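Local atomic coordinates of Rho GTPase-activating protein 5 (Homo sapiens, PDB entry 5U4V), a protein that probably stimulates GTP hydrolysis by Rho-family GTPases and carries pseudoGTPase domains, one of which forms the structure described here. Residues A[23-26]-A[27-30]; A[88-91]-A[92-96]; A[127-130]-A[131-135]. All coordinates share one frame; numbering follows the deposited sequence.

In the fold
The three examples are successive turns within three helices of one G-domain-like fold, where helices pack against a central, mostly parallel sheet. Interaction 1 belongs to helix 19-28, the first helix after strand 8-14, and it packs toward helix 156-173. Interactions 2 and 3, in helices 78-96 and 124-138, lie on the opposite side of the chain's centre from interaction 1, with their centres 28 Å and 25 Å from its own. They are neighbours, with centres 19 Å apart and nearest atoms about 4 Å apart, and their two helices pack together through residues such as Ile88 with Leu138. All three repeat the same backbone pattern while differing in their side-chain bonds.

Interaction 1 of 3, residues A[23-26]-A[27-30]; sequences LANE and IRTQ
Leu23 and Ile27 sit one turn apart on helix 19-28, the helix that follows the first strand in this P-loop-type G-domain fold. The backbone bond from Ile27 N to Leu23 O, 3.1 Å long, sets the two residues on the same flank. With its CG anti to the backbone N (chi1 178°), Leu23 sends CD1 along the helix to within 4.1 Å of Ile27 CG1, and the two branched chains cross obliquely. Both also rest on Ile159 of helix 156-173, while Leu23 reaches Phe72 and Val74 of strand 69-75 and Ile27 touches Leu47 of strand 41-50, so this pair forms part of the buried flank of the helix. With an alanine at Ile27, a gap would probably open between Leu23, Leu47 and Ile159, leaving the leucine methyls less firmly seated.

Ala24 contributes its carbonyl, which accepts from Arg28 N at 3.1 Å. The extended arginine chain runs back beside this oxygen, with CG 3.6 Å from Ala24 O, before its guanidinium NH2 bonds to Leu47 O on strand 41-50. Asn25 lies on the exposed side, its OD1 taken by Gln21 NE2, and its own carbonyl receives Thr29 N at 3.2 Å.

The carboxylate of Glu26 makes weak hydrogen bonds with Arg152 N and Phe154 N, whereas its carbonyl oxygen is met by the hydroxyl of Thr29. That hydroxyl, placed between the backbone N and the carbonyl carbon (chi1 61°), donates from Thr29 OG1 to Glu26 O at 2.8 Å. The same hydroxyl oxygen then accepts from the neighbouring amide, Gln30 NE2 to Thr29 OG1, at 3.1 Å.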
loop_
_atom_site.group_PDB
_atom_site.type_symbol
_atom_site.label_atom_id
_atom_site.label_comp_id
_atom_site.label_asym_id
_atom_site.label_seq_id
_atom_site.Cartn_x
_atom_site.Cartn_y
_atom_site.Cartn_z
ATOM N N LEU A 23 -7.750 -2.331 6.286
ATOM C CA LEU A 23 -6.298 -2.461 6.428
ATOM C C LEU A 23 -5.736 -1.464 7.430
ATOM O O LEU A 23 -4.872 -1.820 8.256
ATOM C CB LEU A 23 -5.575 -2.384 5.085
ATOM C CG LEU A 23 -4.079 -2.459 5.178
ATOM C CD1 LEU A 23 -3.722 -3.842 5.663
ATOM C CD2 LEU A 23 -3.360 -2.140 3.874
ATOM N N ALA A 24 -6.224 -0.226 7.385
ATOM C CA ALA A 24 -5.784 0.714 8.390
ATOM C C ALA A 24 -6.165 0.234 9.803
ATOM O O ALA A 24 -5.345 0.280 10.698
ATOM C CB ALA A 24 -6.303 2.088 8.082
ATOM N N ASN A 25 -7.373 -0.309 9.966
ATOM C CA ASN A 25 -7.783 -0.815 11.273
ATOM C C ASN A 25 -6.926 -1.979 11.752
ATOM O O ASN A 25 -6.500 -2.015 12.957
ATOM C CB ASN A 25 -9.225 -1.250 11.279
ATOM C CG ASN A 25 -10.186 -0.106 11.027
ATOM O OD1 ASN A 25 -9.860 1.064 11.210
ATOM N ND2 ASN A 25 -11.386 -0.448 10.664
ATOM N N GLU A 26 -6.716 -2.938 10.853
ATOM C CA GLU A 26 -5.936 -4.134 11.141
ATOM C C GLU A 26 -4.576 -3.787 11.675
ATOM O O GLU A 26 -4.133 -4.363 12.662
ATOM C CB GLU A 26 -5.754 -4.964 9.888
ATOM C CG GLU A 26 -4.885 -6.178 10.077
ATOM C CD GLU A 26 -5.714 -7.434 10.211
ATOM O OE1 GLU A 26 -5.264 -8.371 10.888
ATOM O OE2 GLU A 26 -6.819 -7.473 9.652
ATOM N N ILE A 27 -3.931 -2.832 11.025
ATOM C CA ILE A 27 -2.614 -2.384 11.389
ATOM C C ILE A 27 -2.598 -1.622 12.738
ATOM O O ILE A 27 -1.711 -1.851 13.561
ATOM C CB ILE A 27 -1.956 -1.534 10.287
ATOM C CG1 ILE A 27 -1.812 -2.309 8.970
ATOM C CG2 ILE A 27 -0.576 -1.060 10.732
ATOM C CD1 ILE A 27 -0.994 -1.602 7.887
ATOM N N ARG A 28 -3.550 -0.725 12.954
ATOM C CA ARG A 28 -3.622 0.040 14.209
ATOM C C ARG A 28 -3.793 -0.795 15.469
ATOM O O ARG A 28 -3.332 -0.381 16.527
ATOM C CB ARG A 28 -4.727 1.103 14.154
ATOM C CG ARG A 28 -4.336 2.373 13.398
ATOM C CD ARG A 28 -5.565 3.148 13.084
ATOM N NE ARG A 28 -5.356 4.175 12.069
ATOM C CZ ARG A 28 -6.327 4.940 11.568
ATOM N NH1 ARG A 28 -7.572 4.842 11.990
ATOM N NH2 ARG A 28 -6.030 5.838 10.657
ATOM N N THR A 29 -4.431 -1.973 15.361
ATOM C CA THR A 29 -4.614 -2.820 16.527
ATOM C C THR A 29 -3.252 -3.346 17.048
ATOM O O THR A 29 -3.185 -3.945 18.124
ATOM C CB THR A 29 -5.503 -4.048 16.275
ATOM O OG1 THR A 29 -4.905 -4.880 15.278
ATOM C CG2 THR A 29 -6.867 -3.671 15.900
ATOM N N GLN A 30 -2.194 -3.139 16.255
ATOM C CA GLN A 30 -0.874 -3.645 16.603
ATOM C C GLN A 30 0.014 -2.528 17.114
ATOM O O GLN A 30 1.145 -2.785 17.443
ATOM C CB GLN A 30 -0.220 -4.368 15.416
ATOM C CG GLN A 30 -1.020 -5.547 14.871
ATOM C CD GLN A 30 -1.348 -6.589 15.936
ATOM O OE1 GLN A 30 -0.459 -7.174 16.566
ATOM N NE2 GLN A 30 -2.629 -6.847 16.117
#

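Interaction 2 of 3, residues A[88-91]-A[92-96]; sequences IGKI and RTEAS
Gly89 O is gripped by two donors of a single residue, Thr93. The backbone Thr93 N approaches almost straight, 2.8 Å from Gly89 O with an N-H...O angle of 173°, and the hydroxyl adds a second bond, Thr93 OG1 to Gly89 O at 3.1 Å. The two reach the oxygen from opposite faces of its carbonyl plane. The hydroxyl can do so because OG1 lies beside its own backbone N and anti to the carbonyl carbon (chi1 -56°), which swings it back toward the preceding turn. This satisfies the threonine hydroxyl within the helix.

Gly89 is also approached by Arg92. Arg92 N donates to Ile88 O at 2.8 Å, and its side chain, bent at the third torsion, folds back so that one face of the guanidinium lies over Gly89 CA. That alpha carbon sits 4.0 Å above the guanidinium plane, toward the rim of the group. Arg92 also touches Lys137 of helix 124-138.

On the solvent side, Glu94 N donates to Lys90 O, and the two side chains run side by side in the same direction. The carboxylate meets the aliphatic part of the lysine, Glu94 OE1 lying 3.8 Å from Lys90 CG. Lys90 NZ and Glu94 OE2 remain 4.8 Å apart, so their opposite charges would probably attract weakly without forming a direct salt bridge. Ile91 CD1 flanks the same carboxylate and its side chain touches Met104. At the last turn, Ser96 OG reaches Arg92 O from above the carbonyl plane.

A threonine hydroxyl bonding back to the carbonyl four residues earlier, as Thr93 does to Gly89, is a common alpha-helical arrangement, found here in the last turns of helix 78-96 of the G-domain-like fold.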
loop_
_atom_site.group_PDB
_atom_site.type_symbol
_atom_site.label_atom_id
_atom_site.label_comp_id
_atom_site.label_asym_id
_atom_site.label_seq_id
_atom_site.Cartn_x
_atom_site.Cartn_y
_atom_site.Cartn_z
ATOM N N ILE A 88 -4.486 5.875 -9.956
ATOM C CA ILE A 88 -3.079 6.188 -10.219
ATOM C C ILE A 88 -2.935 6.993 -11.509
ATOM O O ILE A 88 -2.135 7.914 -11.566
ATOM C CB ILE A 88 -2.201 4.924 -10.197
ATOM C CG1 ILE A 88 -2.204 4.347 -8.780
ATOM C CG2 ILE A 88 -0.771 5.239 -10.570
ATOM C CD1 ILE A 88 -1.666 2.943 -8.710
ATOM N N GLY A 89 -3.747 6.671 -12.512
ATOM C CA GLY A 89 -3.801 7.439 -13.749
ATOM C C GLY A 89 -4.123 8.924 -13.570
ATOM O O GLY A 89 -3.504 9.775 -14.216
ATOM N N LYS A 90 -5.097 9.233 -12.708
ATOM C CA LYS A 90 -5.452 10.597 -12.370
ATOM C C LYS A 90 -4.257 11.343 -11.772
ATOM O O LYS A 90 -3.935 12.453 -12.189
ATOM C CB LYS A 90 -6.651 10.609 -11.413
ATOM C CG LYS A 90 -6.761 11.849 -10.525
ATOM C CD LYS A 90 -7.882 11.750 -9.508
ATOM C CE LYS A 90 -7.574 12.588 -8.272
ATOM N NZ LYS A 90 -8.797 12.933 -7.498
ATOM N N ILE A 91 -3.620 10.711 -10.792
ATOM C CA ILE A 91 -2.457 11.255 -10.120
ATOM C C ILE A 91 -1.318 11.436 -11.091
ATOM O O ILE A 91 -0.557 12.382 -10.971
ATOM C CB ILE A 91 -2.050 10.320 -8.958
ATOM C CG1 ILE A 91 -3.064 10.470 -7.834
ATOM C CG2 ILE A 91 -0.652 10.591 -8.429
ATOM C CD1 ILE A 91 -3.496 11.906 -7.595
ATOM N N ARG A 92 -1.223 10.508 -12.041
ATOM C CA ARG A 92 -0.243 10.576 -13.112
ATOM C C ARG A 92 -0.494 11.805 -13.972
ATOM O O ARG A 92 0.372 12.661 -14.069
ATOM C CB ARG A 92 -0.259 9.311 -13.947
ATOM C CG ARG A 92 0.821 9.295 -15.008
ATOM C CD ARG A 92 0.654 8.151 -15.975
ATOM N NE ARG A 92 -0.678 8.144 -16.596
ATOM C CZ ARG A 92 -1.296 7.053 -17.065
ATOM N NH1 ARG A 92 -0.707 5.848 -17.000
ATOM N NH2 ARG A 92 -2.503 7.176 -17.619
ATOM N N THR A 93 -1.681 11.897 -14.570
ATOM C CA THR A 93 -1.997 13.009 -15.461
ATOM C C THR A 93 -1.826 14.318 -14.705
ATOM O O THR A 93 -1.275 15.275 -15.229
ATOM C CB THR A 93 -3.436 12.953 -16.021
ATOM O OG1 THR A 93 -3.664 11.712 -16.676
ATOM C CG2 THR A 93 -3.628 14.042 -17.050
ATOM N N GLU A 94 -2.322 14.322 -13.474
ATOM C CA GLU A 94 -2.274 15.461 -12.591
ATOM C C GLU A 94 -0.845 15.811 -12.279
ATOM O O GLU A 94 -0.460 16.983 -12.319
ATOM C CB GLU A 94 -2.969 15.113 -11.298
ATOM C CG GLU A 94 -3.733 16.262 -10.689
ATOM C CD GLU A 94 -4.998 15.773 -10.010
ATOM O OE1 GLU A 94 -6.010 15.585 -10.723
ATOM O OE2 GLU A 94 -4.985 15.571 -8.773
ATOM N N ALA A 95 -0.050 14.783 -12.005
ATOM C CA ALA A 95 1.342 14.971 -11.679
ATOM C C ALA A 95 2.138 15.565 -12.828
ATOM O O ALA A 95 3.091 16.299 -12.591
ATOM C CB ALA A 95 1.956 13.667 -11.239
ATOM N N SER A 96 1.750 15.252 -14.061
ATOM C CA SER A 96 2.409 15.799 -15.234
ATOM C C SER A 96 2.336 17.300 -15.184
ATOM O O SER A 96 3.344 17.968 -15.316
ATOM C CB SER A 96 1.729 15.308 -16.496
ATOM O OG SER A 96 1.870 13.918 -16.624
#

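Interaction 3 of 3, residues A[127-130]-A[131-135]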
loop_
_atom_site.group_PDB
_atom_site.type_symbol
_atom_site.label_atom_id
_atom_site.label_comp_id
_atom_site.label_asym_id
_atom_site.label_seq_id
_atom_site.Cartn_x
_atom_site.Cartn_y
_atom_site.Cartn_z
ATOM N N LEU A 127 -6.112 -11.791 -11.227
ATOM C CA LEU A 127 -5.779 -10.714 -10.313
ATOM C C LEU A 127 -4.262 -10.538 -10.212
ATOM O O LEU A 127 -3.743 -9.433 -10.464
ATOM C CB LEU A 127 -6.449 -10.932 -8.949
ATOM C CG LEU A 127 -7.964 -10.726 -8.879
ATOM C CD1 LEU A 127 -8.609 -11.421 -7.678
ATOM C CD2 LEU A 127 -8.288 -9.234 -8.885
ATOM N N ARG A 128 -3.555 -11.622 -9.891
ATOM C CA ARG A 128 -2.091 -11.568 -9.689
ATOM C C ARG A 128 -1.390 -11.075 -10.944
ATOM O O ARG A 128 -0.509 -10.221 -10.855
ATOM C CB ARG A 128 -1.504 -12.924 -9.302
ATOM C CG ARG A 128 -1.462 -13.199 -7.804
ATOM C CD ARG A 128 -0.257 -14.066 -7.376
ATOM N NE ARG A 128 1.004 -13.311 -7.425
ATOM C CZ ARG A 128 2.165 -13.669 -6.870
ATOM N NH1 ARG A 128 2.291 -14.815 -6.208
ATOM N NH2 ARG A 128 3.212 -12.862 -6.987
ATOM N N HIS A 129 -1.797 -11.599 -12.112
ATOM C CA HIS A 129 -1.154 -11.209 -13.352
ATOM C C HIS A 129 -1.355 -9.723 -13.683
ATOM O O HIS A 129 -0.397 -9.030 -14.060
ATOM C CB HIS A 129 -1.626 -12.081 -14.501
ATOM C CG HIS A 129 -0.923 -11.805 -15.789
ATOM N ND1 HIS A 129 -1.393 -10.887 -16.705
ATOM C CD2 HIS A 129 0.220 -12.316 -16.312
ATOM C CE1 HIS A 129 -0.576 -10.860 -17.744
ATOM N NE2 HIS A 129 0.414 -11.709 -17.527
ATOM N N GLN A 130 -2.576 -9.227 -13.556
ATOM C CA GLN A 130 -2.813 -7.823 -13.855
ATOM C C GLN A 130 -2.236 -6.904 -12.789
ATOM O O GLN A 130 -1.732 -5.807 -13.102
ATOM C CB GLN A 130 -4.302 -7.552 -14.093
ATOM C CG GLN A 130 -4.909 -8.307 -15.269
ATOM C CD GLN A 130 -4.494 -7.762 -16.620
ATOM O OE1 GLN A 130 -4.939 -6.688 -17.040
ATOM N NE2 GLN A 130 -3.651 -8.509 -17.319
ATOM N N GLY A 131 -2.261 -7.369 -11.536
ATOM C CA GLY A 131 -1.655 -6.592 -10.472
ATOM C C GLY A 131 -0.142 -6.510 -10.649
ATOM O O GLY A 131 0.473 -5.469 -10.384
ATOM N N GLN A 132 0.461 -7.611 -11.093
ATOM C CA GLN A 132 1.895 -7.673 -11.314
ATOM C C GLN A 132 2.355 -6.819 -12.491
ATOM O O GLN A 132 3.461 -6.312 -12.485
ATOM C CB GLN A 132 2.338 -9.126 -11.478
ATOM C CG GLN A 132 3.841 -9.320 -11.468
ATOM C CD GLN A 132 4.488 -8.818 -10.187
ATOM O OE1 GLN A 132 4.155 -9.249 -9.090
ATOM N NE2 GLN A 132 5.398 -7.889 -10.330
ATOM N N GLN A 133 1.505 -6.660 -13.500
ATOM C CA GLN A 133 1.822 -5.747 -14.592
ATOM C C GLN A 133 1.658 -4.297 -14.146
ATOM O O GLN A 133 2.441 -3.415 -14.535
ATOM C CB GLN A 133 0.975 -6.034 -15.815
ATOM C CG GLN A 133 1.389 -7.292 -16.570
ATOM C CD GLN A 133 0.774 -7.373 -17.971
ATOM O OE1 GLN A 133 -0.320 -6.861 -18.212
ATOM N NE2 GLN A 133 1.477 -8.030 -18.902
ATOM N N LEU A 134 0.660 -4.057 -13.301
ATOM C CA LEU A 134 0.519 -2.740 -12.722
ATOM C C LEU A 134 1.759 -2.454 -11.872
ATOM O O LEU A 134 2.368 -1.388 -12.005
ATOM C CB LEU A 134 -0.777 -2.605 -11.919
ATOM C CG LEU A 134 -0.943 -1.228 -11.244
ATOM C CD1 LEU A 134 -0.805 -0.111 -12.280
ATOM C CD2 LEU A 134 -2.247 -1.057 -10.453
ATOM N N ALA A 135 2.136 -3.415 -11.033
ATOM C CA ALA A 135 3.329 -3.269 -10.176
ATOM C C ALA A 135 4.571 -3.012 -11.010
ATOM O O ALA A 135 5.383 -2.140 -10.682
ATOM C CB ALA A 135 3.524 -4.513 -9.331
#
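Gly131, a buried glycine, packs directly against the preceding turn, its N donating to Leu127 O at 2.8 Å.

Gln132 N bonds to Arg128 O, and its CB rests on the same oxygen. Its OE1 lies at the edge of the Arg128 guanidinium, near the plane, but 4.3 Å from NH2; the firm partner of that arginine is Asp144, through a salt bridge.

Gln133 N donates to His129 O, and its extended side chain brings the amide beside the imidazole. Gln133 NE2 is 3.7 Å from His129 CE1, with ring and amide planes turned 42° apart. Gln130 lies alongside Gln133, and bends so that its NE2 makes a weak hydrogen bond to His129 ND1 (3.3 Å), in the plane of the imidazole ring at its edge.

Leu134 N continues the ladder to Gln130 O at 3.0 Å, while its side chain turns inward to Leu111 and Ile84. Polar residues on the outer flank and apolar ones on the inner flank make this an amphipathic alpha helix, packed against strands 109-114 and 142-145 of a P-loop-type G-domain fold.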